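Local coordinates for protein CofB (Escherichia coli, PDB 5AX6) that is a trimeric minor pilin that probably takes part in assembly of the CFA/III type IVb pilus of enterotoxigenic Escherichia coli, at residues L203-S206 with G207-K210. Numbering follows the deposited sequence.
Sequences LTFS and GLSK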
loop_
_atom_site.group_PDB
_atom_site.type_symbol
_atom_site.label_atom_id
_atom_site.label_comp_id
_atom_site.label_asym_id
_atom_site.label_seq_id
_atom_site.Cartn_x
_atom_site.Cartn_y
_atom_site.Cartn_z
ATOM N N LEU A 203 -44.529 21.351 -14.469
ATOM C CA LEU A 203 -43.476 22.316 -14.764
ATOM C C LEU A 203 -42.169 21.975 -14.056
ATOM O O LEU A 203 -42.086 22.020 -12.824
ATOM C CB LEU A 203 -43.935 23.720 -14.362
ATOM C CG LEU A 203 -42.960 24.885 -14.570
ATOM C CD1 LEU A 203 -42.670 25.105 -16.047
ATOM C CD2 LEU A 203 -43.507 26.161 -13.940
ATOM N N THR A 204 -41.154 21.629 -14.838
ATOM C CA THR A 204 -39.819 21.376 -14.287
ATOM C C THR A 204 -39.078 22.682 -14.240
ATOM O O THR A 204 -39.444 23.625 -14.944
ATOM C CB THR A 204 -39.024 20.380 -15.126
ATOM O OG1 THR A 204 -38.788 20.947 -16.419
ATOM C CG2 THR A 204 -39.785 19.076 -15.265
ATOM N N PHE A 205 -38.039 22.756 -13.417
ATOM C CA PHE A 205 -37.305 24.007 -13.322
ATOM C C PHE A 205 -36.723 24.434 -14.670
ATOM O O PHE A 205 -36.620 25.627 -14.949
ATOM C CB PHE A 205 -36.180 23.925 -12.298
ATOM C CG PHE A 205 -35.441 25.216 -12.146
ATOM C CD1 PHE A 205 -36.008 26.269 -11.439
ATOM C CD2 PHE A 205 -34.205 25.397 -12.739
ATOM C CE1 PHE A 205 -35.342 27.477 -11.309
ATOM C CE2 PHE A 205 -33.532 26.603 -12.612
ATOM C CZ PHE A 205 -34.104 27.643 -11.896
ATOM N N SER A 206 -36.349 23.468 -15.503
ATOM C CA SER A 206 -35.761 23.792 -16.805
ATOM C C SER A 206 -36.762 24.552 -17.677
ATOM O O SER A 206 -36.378 25.423 -18.455
ATOM C CB SER A 206 -35.265 22.527 -17.521
ATOM O OG SER A 206 -36.299 21.882 -18.247
ATOM N N GLY A 207 -38.046 24.247 -17.527
ATOM C CA GLY A 207 -39.072 24.947 -18.283
ATOM C C GLY A 207 -39.545 26.241 -17.633
ATOM O O GLY A 207 -40.428 26.924 -18.158
ATOM N N LEU A 208 -38.954 26.597 -16.499
ATOM C CA LEU A 208 -39.492 27.692 -15.695
ATOM C C LEU A 208 -39.284 29.080 -16.299
ATOM O O LEU A 208 -40.165 29.937 -16.196
ATOM C CB LEU A 208 -38.891 27.672 -14.290
ATOM C CG LEU A 208 -39.416 28.819 -13.423
ATOM C CD1 LEU A 208 -40.940 28.836 -13.430
ATOM C CD2 LEU A 208 -38.883 28.729 -12.005
ATOM N N SER A 209 -38.122 29.309 -16.906
ATOM C CA SER A 209 -37.811 30.627 -17.455
ATOM C C SER A 209 -38.846 31.031 -18.510
ATOM O O SER A 209 -39.359 32.151 -18.499
ATOM C CB SER A 209 -36.400 30.651 -18.049
ATOM O OG SER A 209 -36.429 30.475 -19.455
ATOM N N LYS A 210 -39.164 30.097 -19.400
ATOM C CA LYS A 210 -40.123 30.330 -20.477
ATOM C C LYS A 210 -41.528 30.667 -19.975
ATOM O O LYS A 210 -42.210 31.519 -20.547
ATOM C CB LYS A 210 -40.197 29.100 -21.388
ATOM C CG LYS A 210 -38.893 28.749 -22.087
ATOM C CD LYS A 210 -38.535 27.276 -21.900
ATOM C CE LYS A 210 -38.046 26.996 -20.483
ATOM N NZ LYS A 210 -36.827 27.785 -20.137
#
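Leu-208 lies between Leu-203 and Phe-205, one methyl toward each. CD1 of Leu-208 meets CD2 of Leu-203 at 3.7 Å, with the two side chains crossing at about a right angle. CD2 of Leu-208 lies 3.8 Å from both CD1 and CE1 of the Phe-205 ring. The other branch of Leu-203, CD1, rests 3.6 Å from the carbonyl O of Gly-207. This is the tighter part, with Leu-203 buried. It backs onto the pilin-domain sheet, where Leu-203 packs on Val-182 and Ile-198 and Phe-205 on Ile-180. Residues 204-208 form two overlapping type I turns, leading from strand 201-202, outermost within this chain, into the short, weakly bonded helix 208-211. Two backbone bonds shape them. Gly-207 N makes a weak bond to Thr-204 O, and Leu-208 N bonds Phe-205 O at 3.0 Å. The solvent side is looser: Ser-206, Ser-209 and Lys-210 are exposed. The Lys-210 chain folds back on itself, with a turn of -74° at chi3, and brings NZ to Ser-206 O in a weak 2.9 Å bond. NZ also donates to Ser-209 OG at 2.8 Å. Thr-204 OG1 and Ser-206 OG share a 3.2 Å hydrogen bond, and Gln-48 and Ser-49 of a second subunit pack on Thr-204 and Ser-206 respectively.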